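Local coordinates for NS1 (Human bocavirus, PDB 4KW3), which probably binds the viral replication origin and nicks one DNA strand to start rolling-circle replication, through its N-terminal nickase domain, at residues A[11-17]-A[199-205]; A[73-79]-A[243-247]; A[100-105]-A[117-123]. All coordinates share one frame; numbering follows the deposited sequence.

All three contacts reach the same mixed sheet of the nuclease domain. Interaction 3 is the central hairpin. Interaction 1 lies beside it, with centres about 8 Å apart, because strand 15-21 runs next to strand 114-122. There F16 N bonds to V120 O at 2.8 Å. Interaction 2 is about 16 Å from interaction 3, centre to centre, and joins it through strand 241-247, where L246 N meets V105 O at 2.7 Å. Interactions 1 and 2 do not touch. Their nearest atoms are about 7 Å apart. Interaction 3 holds H117, a predicted divalent-metal ligand. In interaction 1, T17 has its side chain about 5 Å from that of H117.

Interaction 1 of 3, residues A[11-17]-A[199-205]; sequences FSQPAFT and AQTVDPL
T17 and T201 each set OG1 beside their own backbone N and anti to the carbonyl carbon (chi1 -59° and -58°). The side chains cross at about a right angle and bring the two hydroxyls together, with T17 OG1 2.8 Å from T201 OG1 in a hydrogen bond that either could donate. The F11 ring is swung anti to its main-chain N (chi1 -156°), which lays one face against P204. P204 CB sits 3.9 Å from the centroid of the F11 ring, over the face but offset toward the rim, as a CH-pi contact. L205 adds a methyl, with CD2 3.9 Å from F11 CD2. A15 reaches the same proline from the strand, its CB 3.8 Å from P204 CG.

The main chains are tied by T201 N, which donates to A15 O at 2.8 Å. Q13 bends at chi2 and brings NE2 to V202 O in a weak 3.3 Å bond. Q200 lies extended, its side-chain amide packed against P14 CB. A199 O approaches the F16 ring at its edge, near the ring plane. A water accepts a bond from T17 N at 2.9 Å and also lies beside T201 OG1.

F11 and P204 both pack on I119, so the contact is continuous with the sheet. Helix 204-212, entered at P204, carries Y211, the predicted nuclease tyrosine, whose side chain is about 7 Å from that of T17. The contact thus joins an inner strand to the start of the tyrosine helix, as expected of a Rep-type HUH endonuclease fold.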
loop_
_atom_site.group_PDB
_atom_site.type_symbol
_atom_site.label_atom_id
_atom_site.label_comp_id
_atom_site.label_asym_id
_atom_site.label_seq_id
_atom_site.Cartn_x
_atom_site.Cartn_y
_atom_site.Cartn_z
ATOM N N PHE A 11 19.192 -2.998 -0.207
ATOM C CA PHE A 11 17.994 -3.824 -0.101
ATOM C C PHE A 11 18.316 -5.320 -0.100
ATOM O O PHE A 11 18.806 -5.836 -1.094
ATOM C CB PHE A 11 17.004 -3.508 -1.237
ATOM C CG PHE A 11 15.575 -3.856 -0.903
ATOM C CD1 PHE A 11 15.137 -5.180 -0.941
ATOM C CD2 PHE A 11 14.668 -2.854 -0.532
ATOM C CE1 PHE A 11 13.830 -5.511 -0.612
ATOM C CE2 PHE A 11 13.351 -3.167 -0.226
ATOM C CZ PHE A 11 12.931 -4.510 -0.258
ATOM N N SER A 12 17.998 -6.001 1.006
ATOM C CA SER A 12 18.287 -7.431 1.191
ATOM C C SER A 12 17.799 -8.338 0.073
ATOM O O SER A 12 16.640 -8.264 -0.342
ATOM C CB SER A 12 17.675 -7.921 2.502
ATOM O OG SER A 12 18.374 -7.389 3.608
ATOM N N GLN A 13 18.676 -9.230 -0.379
ATOM C CA GLN A 13 18.323 -10.189 -1.423
ATOM C C GLN A 13 18.184 -11.609 -0.829
ATOM O O GLN A 13 18.692 -11.876 0.263
ATOM C CB GLN A 13 19.350 -10.130 -2.564
ATOM C CG GLN A 13 19.374 -8.815 -3.345
ATOM C CD GLN A 13 18.874 -8.967 -4.765
ATOM O OE1 GLN A 13 17.744 -9.417 -5.010
ATOM N NE2 GLN A 13 19.726 -8.611 -5.722
ATOM N N PRO A 14 17.432 -12.501 -1.500
ATOM C CA PRO A 14 16.659 -12.254 -2.722
ATOM C C PRO A 14 15.411 -11.431 -2.386
ATOM O O PRO A 14 14.901 -11.523 -1.256
ATOM C CB PRO A 14 16.273 -13.664 -3.172
ATOM C CG PRO A 14 16.148 -14.433 -1.897
ATOM C CD PRO A 14 17.215 -13.867 -0.980
ATOM N N ALA A 15 14.958 -10.618 -3.339
ATOM C CA ALA A 15 13.778 -9.766 -3.143
ATOM C C ALA A 15 12.644 -10.161 -4.080
ATOM O O ALA A 15 12.870 -10.555 -5.225
ATOM C CB ALA A 15 14.129 -8.271 -3.334
ATOM N N PHE A 16 11.420 -10.023 -3.594
ATOM C CA PHE A 16 10.250 -10.382 -4.382
ATOM C C PHE A 16 9.202 -9.290 -4.275
ATOM O O PHE A 16 9.155 -8.549 -3.285
ATOM C CB PHE A 16 9.706 -11.743 -3.922
ATOM C CG PHE A 16 10.707 -12.844 -4.052
ATOM C CD1 PHE A 16 11.607 -13.107 -3.020
ATOM C CD2 PHE A 16 10.796 -13.589 -5.239
ATOM C CE1 PHE A 16 12.569 -14.111 -3.156
ATOM C CE2 PHE A 16 11.749 -14.596 -5.380
ATOM C CZ PHE A 16 12.634 -14.857 -4.335
ATOM N N THR A 17 8.376 -9.182 -5.302
ATOM C CA THR A 17 7.348 -8.148 -5.337
ATOM C C THR A 17 5.960 -8.772 -5.466
ATOM O O THR A 17 5.719 -9.633 -6.333
ATOM C CB THR A 17 7.629 -7.140 -6.471
ATOM O OG1 THR A 17 8.922 -6.551 -6.261
ATOM C CG2 THR A 17 6.545 -6.020 -6.523
ATOM N N ALA A 199 10.705 -14.999 -10.704
ATOM C CA ALA A 199 9.822 -14.342 -9.746
ATOM C C ALA A 199 10.637 -13.402 -8.900
ATOM O O ALA A 199 10.094 -12.588 -8.171
ATOM C CB ALA A 199 9.094 -15.346 -8.868
ATOM N N GLN A 200 11.951 -13.527 -8.991
ATOM C CA GLN A 200 12.835 -12.687 -8.203
ATOM C C GLN A 200 12.929 -11.304 -8.817
ATOM O O GLN A 200 13.146 -11.154 -10.017
ATOM C CB GLN A 200 14.224 -13.321 -8.115
ATOM C CG GLN A 200 15.172 -12.661 -7.150
ATOM C CD GLN A 200 16.302 -13.593 -6.708
ATOM O OE1 GLN A 200 16.224 -14.819 -6.882
ATOM N NE2 GLN A 200 17.357 -13.016 -6.137
ATOM N N THR A 201 12.774 -10.296 -7.970
ATOM C CA THR A 201 12.981 -8.913 -8.351
ATOM C C THR A 201 14.486 -8.617 -8.272
ATOM O O THR A 201 15.051 -8.417 -7.189
ATOM C CB THR A 201 12.174 -7.957 -7.424
ATOM O OG1 THR A 201 10.786 -8.298 -7.489
ATOM C CG2 THR A 201 12.351 -6.488 -7.829
ATOM N N VAL A 202 15.133 -8.613 -9.433
ATOM C CA VAL A 202 16.581 -8.438 -9.500
ATOM C C VAL A 202 17.045 -7.138 -8.854
ATOM O O VAL A 202 18.010 -7.121 -8.095
ATOM C CB VAL A 202 17.073 -8.422 -10.938
ATOM C CG1 VAL A 202 18.581 -8.439 -10.932
ATOM C CG2 VAL A 202 16.525 -9.620 -11.706
ATOM N N ASP A 203 16.342 -6.050 -9.150
ATOM C CA ASP A 203 16.734 -4.728 -8.664
ATOM C C ASP A 203 15.615 -4.016 -7.896
ATOM O O ASP A 203 14.963 -3.121 -8.433
ATOM C CB ASP A 203 17.197 -3.882 -9.852
ATOM C CG ASP A 203 18.032 -2.690 -9.433
ATOM O OD1 ASP A 203 17.934 -2.267 -8.259
ATOM O OD2 ASP A 203 18.818 -2.198 -10.275
ATOM N N PRO A 204 15.387 -4.407 -6.633
ATOM C CA PRO A 204 14.293 -3.795 -5.869
ATOM C C PRO A 204 14.344 -2.259 -5.773
ATOM O O PRO A 204 13.300 -1.627 -5.933
ATOM C CB PRO A 204 14.424 -4.437 -4.476
ATOM C CG PRO A 204 15.774 -5.045 -4.434
ATOM C CD PRO A 204 16.077 -5.446 -5.859
ATOM N N LEU A 205 15.511 -1.670 -5.529
ATOM C CA LEU A 205 15.608 -0.205 -5.493
ATOM C C LEU A 205 15.242 0.449 -6.824
ATOM O O LEU A 205 14.566 1.475 -6.840
ATOM C CB LEU A 205 16.995 0.274 -5.052
ATOM C CG LEU A 205 17.311 -0.102 -3.604
ATOM C CD1 LEU A 205 18.534 0.646 -3.104
ATOM C CD2 LEU A 205 16.098 0.109 -2.702
HETATM O O HOH W 1 8.712 -10.622 -7.762
#

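Interaction 2 of 3, residues A[73-79]-A[243-247]; sequences HFGAVLC and SHTLI
A76 of helix 74-94 places its methyl over a face of the H244 ring, where the helix packs on strand 241-247 of the central sheet in this Rep-type nuclease fold. The axes of 74-79 and 244-247 approach to 7.8 Å, with their directions 29° apart. H244 has CG anti to its backbone N (chi1 -165°), and this turns the imidazole toward the helix. A76 CB lies 3.6 Å from the H244 ring centroid in a CH-pi contact. The same methyl also lies over one face of the H73 ring, toward its rim. It is therefore wedged between two histidines, whose planes stand at 80°.

C79 SG comes to the edge of the H244 ring, 5.1 Å from its centroid. The sulfur also packs on L246, with SG 4.0 Å from CG, while L246 CD1 lies 3.6 Å from C79 O.

S243 meets the start of the helix. Its OG lies near G75 CA. H73 NE2 has two partners on S243: OG at 2.9 Å, in a hydrogen bond either could donate, and more weakly O at 3.3 Å, to which NE2 would be the donor.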
loop_
_atom_site.group_PDB
_atom_site.type_symbol
_atom_site.label_atom_id
_atom_site.label_comp_id
_atom_site.label_asym_id
_atom_site.label_seq_id
_atom_site.Cartn_x
_atom_site.Cartn_y
_atom_site.Cartn_z
ATOM N N HIS A 73 -5.280 8.462 6.948
ATOM C CA HIS A 73 -6.335 8.183 5.971
ATOM C C HIS A 73 -6.312 6.696 5.615
ATOM O O HIS A 73 -5.309 6.015 5.840
ATOM C CB HIS A 73 -6.201 9.043 4.724
ATOM C CG HIS A 73 -4.954 8.770 3.942
ATOM N ND1 HIS A 73 -3.760 9.412 4.196
ATOM C CD2 HIS A 73 -4.712 7.912 2.924
ATOM C CE1 HIS A 73 -2.842 8.977 3.357
ATOM N NE2 HIS A 73 -3.391 8.057 2.581
ATOM N N PHE A 74 -7.413 6.203 5.058
ATOM C CA PHE A 74 -7.621 4.765 4.986
ATOM C C PHE A 74 -6.538 4.056 4.180
ATOM O O PHE A 74 -6.091 2.978 4.559
ATOM C CB PHE A 74 -9.026 4.411 4.486
ATOM C CG PHE A 74 -9.226 4.599 3.001
ATOM C CD1 PHE A 74 -9.450 5.861 2.470
ATOM C CD2 PHE A 74 -9.226 3.501 2.139
ATOM C CE1 PHE A 74 -9.664 6.036 1.108
ATOM C CE2 PHE A 74 -9.423 3.668 0.764
ATOM C CZ PHE A 74 -9.647 4.934 0.247
ATOM N N GLY A 75 -6.080 4.695 3.115
ATOM C CA GLY A 75 -5.000 4.153 2.320
ATOM C C GLY A 75 -3.723 4.034 3.119
ATOM O O GLY A 75 -2.969 3.081 2.954
ATOM N N ALA A 76 -3.469 5.001 3.991
ATOM C CA ALA A 76 -2.287 4.914 4.827
ATOM C C ALA A 76 -2.404 3.755 5.823
ATOM O O ALA A 76 -1.434 3.024 6.052
ATOM C CB ALA A 76 -2.018 6.237 5.539
ATOM N N VAL A 77 -3.602 3.555 6.366
ATOM C CA VAL A 77 -3.837 2.473 7.315
ATOM C C VAL A 77 -3.685 1.103 6.645
ATOM O O VAL A 77 -3.021 0.209 7.184
ATOM C CB VAL A 77 -5.241 2.593 7.943
ATOM C CG1 VAL A 77 -5.536 1.417 8.910
ATOM C CG2 VAL A 77 -5.363 3.912 8.666
ATOM N N LEU A 78 -4.288 0.957 5.468
ATOM C CA LEU A 78 -4.193 -0.271 4.682
ATOM C C LEU A 78 -2.722 -0.614 4.482
ATOM O O LEU A 78 -2.281 -1.760 4.641
ATOM C CB LEU A 78 -4.857 -0.088 3.315
ATOM C CG LEU A 78 -4.719 -1.329 2.428
ATOM C CD1 LEU A 78 -5.300 -2.546 3.131
ATOM C CD2 LEU A 78 -5.348 -1.140 1.054
ATOM N N CYS A 79 -1.973 0.419 4.145
ATOM C CA CYS A 79 -0.560 0.297 3.900
ATOM C C CYS A 79 0.213 -0.150 5.160
ATOM O O CYS A 79 1.093 -0.991 5.066
ATOM C CB CYS A 79 -0.049 1.631 3.344
ATOM S SG CYS A 79 1.626 1.602 2.767
ATOM N N SER A 243 -1.228 6.333 -2.607
ATOM C CA SER A 243 -1.908 6.842 -1.426
ATOM C C SER A 243 -0.935 7.061 -0.278
ATOM O O SER A 243 -0.981 8.092 0.392
ATOM C CB SER A 243 -3.012 5.876 -0.996
ATOM O OG SER A 243 -3.510 6.257 0.261
ATOM N N HIS A 244 -0.062 6.081 -0.059
ATOM C CA HIS A 244 0.849 6.082 1.087
ATOM C C HIS A 244 1.998 5.118 0.874
ATOM O O HIS A 244 1.825 4.056 0.293
ATOM C CB HIS A 244 0.108 5.678 2.353
ATOM C CG HIS A 244 0.853 5.994 3.610
ATOM N ND1 HIS A 244 1.031 7.282 4.061
ATOM C CD2 HIS A 244 1.470 5.191 4.507
ATOM C CE1 HIS A 244 1.725 7.261 5.180
ATOM N NE2 HIS A 244 1.996 6.004 5.476
ATOM N N THR A 245 3.174 5.486 1.358
ATOM C CA THR A 245 4.379 4.703 1.107
ATOM C C THR A 245 5.164 4.457 2.385
ATOM O O THR A 245 5.493 5.398 3.109
ATOM C CB THR A 245 5.252 5.423 0.077
ATOM O OG1 THR A 245 4.493 5.531 -1.111
ATOM C CG2 THR A 245 6.499 4.636 -0.257
ATOM N N LEU A 246 5.435 3.190 2.672
ATOM C CA LEU A 246 6.236 2.828 3.846
ATOM C C LEU A 246 7.562 2.219 3.428
ATOM O O LEU A 246 7.603 1.273 2.638
ATOM C CB LEU A 246 5.479 1.869 4.751
ATOM C CG LEU A 246 4.335 2.506 5.544
ATOM C CD1 LEU A 246 3.528 1.436 6.272
ATOM C CD2 LEU A 246 4.905 3.527 6.534
ATOM N N ILE A 247 8.651 2.802 3.915
ATOM C CA ILE A 247 9.971 2.230 3.705
ATOM C C ILE A 247 10.500 1.725 5.051
ATOM O O ILE A 247 10.798 2.514 5.948
ATOM C CB ILE A 247 10.941 3.249 3.097
ATOM C CG1 ILE A 247 10.306 3.901 1.872
ATOM C CG2 ILE A 247 12.274 2.580 2.722
ATOM C CD1 ILE A 247 11.091 5.053 1.319
#

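Interaction 3 of 3, residues A[100-105]-A[117-123]; sequences RCDIIV and HIIVGGE
D102 pairs with G121, and I104 with I119, through four backbone hydrogen bonds. They hold together strands 101-109 and 114-122, the antiparallel hairpin at the heart of the HUH nuclease sheet. D102 N donates to G121 O at 2.9 Å, and G121 N returns the bond to D102 O. I104 N gives its hydrogen to I119 O at 2.9 Å, with an N-H...O angle of 162°. I119 N answers to I104 O at 2.8 Å. The axes of 101-105 and 117-122 come within 4.7 Å and run antiparallel, at 174°. The D102 carboxylate is held from outside the pair, by S12 N at OD2 and N248 ND2 at OD1.

The non-hydrogen-bonded pairs I103 with V120 and V105 with I118 alternate with these. Their side chains stand on the face turned to helix 74-94, where I103 meets Y83 and T86 and I118 meets V82. I103 and V120 lie side by side and point the same way, with I103 CG1 4.1 Å from V120 CG2. V105 sets CG1 anti to its backbone N (chi1 175°), which leaves CG2 on the I118 side, 4.0 Å from I118 CG1.

I104 and I119 occupy the other face, over which F11 and helix 204-212 pack through P204, F207 and F208. H117 turns its ring away from strand 101-109 and meets H115 edge-to-face. Both are predicted metal ligands of the RCR-2 motif, and the H117 side chain is about 4 Å from that of Y211. H117 is backbone-bonded to Q106, and V105 CA also approaches H117 O at 3.2 Å in a CA-H...O contact.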
loop_
_atom_site.group_PDB
_atom_site.type_symbol
_atom_site.label_atom_id
_atom_site.label_comp_id
_atom_site.label_asym_id
_atom_site.label_seq_id
_atom_site.Cartn_x
_atom_site.Cartn_y
_atom_site.Cartn_z
ATOM N N ARG A 100 15.328 -10.277 9.967
ATOM C CA ARG A 100 16.178 -9.405 9.166
ATOM C C ARG A 100 15.670 -9.380 7.745
ATOM O O ARG A 100 15.830 -10.352 6.999
ATOM C CB ARG A 100 17.639 -9.861 9.175
ATOM C CG ARG A 100 18.257 -9.948 10.551
ATOM C CD ARG A 100 19.740 -10.272 10.485
ATOM N NE ARG A 100 20.286 -10.458 11.825
ATOM C CZ ARG A 100 20.793 -9.484 12.574
ATOM N NH1 ARG A 100 20.827 -8.236 12.114
ATOM N NH2 ARG A 100 21.263 -9.761 13.784
ATOM N N CYS A 101 15.075 -8.258 7.370
ATOM C CA CYS A 101 14.532 -8.093 6.029
ATOM C C CYS A 101 14.382 -6.632 5.648
ATOM O O CYS A 101 14.378 -5.754 6.494
ATOM C CB CYS A 101 13.164 -8.751 5.955
ATOM S SG CYS A 101 12.086 -8.127 7.223
ATOM N N ASP A 102 14.242 -6.371 4.362
ATOM C CA ASP A 102 13.865 -5.046 3.931
ATOM C C ASP A 102 12.473 -5.112 3.342
ATOM O O ASP A 102 12.132 -6.075 2.640
ATOM C CB ASP A 102 14.872 -4.466 2.938
ATOM C CG ASP A 102 16.184 -4.068 3.600
ATOM O OD1 ASP A 102 16.159 -3.109 4.406
ATOM O OD2 ASP A 102 17.239 -4.682 3.292
ATOM N N ILE A 103 11.659 -4.109 3.662
ATOM C CA ILE A 103 10.275 -4.093 3.203
ATOM C C ILE A 103 9.861 -2.697 2.740
ATOM O O ILE A 103 9.987 -1.723 3.487
ATOM C CB ILE A 103 9.311 -4.541 4.332
ATOM C CG1 ILE A 103 9.650 -5.965 4.794
ATOM C CG2 ILE A 103 7.842 -4.444 3.877
ATOM C CD1 ILE A 103 9.065 -6.324 6.124
ATOM N N ILE A 104 9.367 -2.607 1.506
ATOM C CA ILE A 104 8.661 -1.411 1.053
ATOM C C ILE A 104 7.206 -1.778 0.732
ATOM O O ILE A 104 6.946 -2.829 0.121
ATOM C CB ILE A 104 9.318 -0.789 -0.170
ATOM C CG1 ILE A 104 10.735 -0.310 0.184
ATOM C CG2 ILE A 104 8.426 0.358 -0.729
ATOM C CD1 ILE A 104 11.625 0.008 -1.040
ATOM N N VAL A 105 6.268 -0.934 1.170
ATOM C CA VAL A 105 4.852 -1.118 0.866
ATOM C C VAL A 105 4.298 0.207 0.365
ATOM O O VAL A 105 4.604 1.275 0.912
ATOM C CB VAL A 105 4.008 -1.650 2.090
ATOM C CG1 VAL A 105 2.516 -1.706 1.764
ATOM C CG2 VAL A 105 4.452 -3.027 2.518
ATOM N N HIS A 117 1.433 -2.592 -3.361
ATOM C CA HIS A 117 2.631 -3.265 -3.841
ATOM C C HIS A 117 3.520 -3.468 -2.635
ATOM O O HIS A 117 3.648 -2.557 -1.787
ATOM C CB HIS A 117 3.365 -2.422 -4.868
ATOM C CG HIS A 117 2.636 -2.279 -6.161
ATOM N ND1 HIS A 117 2.909 -3.076 -7.258
ATOM C CD2 HIS A 117 1.633 -1.445 -6.531
ATOM C CE1 HIS A 117 2.114 -2.726 -8.252
ATOM N NE2 HIS A 117 1.329 -1.743 -7.835
ATOM N N ILE A 118 4.085 -4.672 -2.538
ATOM C CA ILE A 118 5.022 -5.010 -1.475
ATOM C C ILE A 118 6.324 -5.495 -2.092
ATOM O O ILE A 118 6.336 -6.471 -2.840
ATOM C CB ILE A 118 4.476 -6.156 -0.594
ATOM C CG1 ILE A 118 3.087 -5.809 -0.069
ATOM C CG2 ILE A 118 5.437 -6.513 0.546
ATOM C CD1 ILE A 118 1.984 -6.574 -0.734
ATOM N N ILE A 119 7.420 -4.820 -1.783
ATOM C CA ILE A 119 8.731 -5.363 -2.109
ATOM C C ILE A 119 9.339 -5.869 -0.809
ATOM O O ILE A 119 9.511 -5.115 0.150
ATOM C CB ILE A 119 9.679 -4.318 -2.755
ATOM C CG1 ILE A 119 9.000 -3.607 -3.921
ATOM C CG2 ILE A 119 10.937 -4.989 -3.251
ATOM C CD1 ILE A 119 9.740 -2.398 -4.370
ATOM N N VAL A 120 9.649 -7.154 -0.772
ATOM C CA VAL A 120 10.220 -7.744 0.422
ATOM C C VAL A 120 11.422 -8.644 0.101
ATOM O O VAL A 120 11.416 -9.417 -0.878
ATOM C CB VAL A 120 9.147 -8.510 1.207
ATOM C CG1 VAL A 120 8.378 -9.471 0.287
ATOM C CG2 VAL A 120 9.767 -9.226 2.378
ATOM N N GLY A 121 12.456 -8.537 0.930
ATOM C CA GLY A 121 13.669 -9.293 0.706
ATOM C C GLY A 121 14.378 -9.654 1.993
ATOM O O GLY A 121 14.384 -8.886 2.958
ATOM N N GLY A 122 15.012 -10.818 1.991
ATOM C CA GLY A 122 15.690 -11.300 3.172
ATOM C C GLY A 122 15.645 -12.803 3.265
ATOM O O GLY A 122 15.007 -13.462 2.443
ATOM N N GLU A 123 16.344 -13.327 4.271
ATOM C CA GLU A 123 16.460 -14.757 4.538
ATOM C C GLU A 123 15.079 -15.343 4.784
ATOM O O GLU A 123 14.257 -14.706 5.426
ATOM C CB GLU A 123 17.353 -14.977 5.762
ATOM C CG GLU A 123 18.022 -16.328 5.843
ATOM C CD GLU A 123 19.079 -16.389 6.936
ATOM O OE1 GLU A 123 19.089 -15.501 7.817
ATOM O OE2 GLU A 123 19.911 -17.318 6.903
#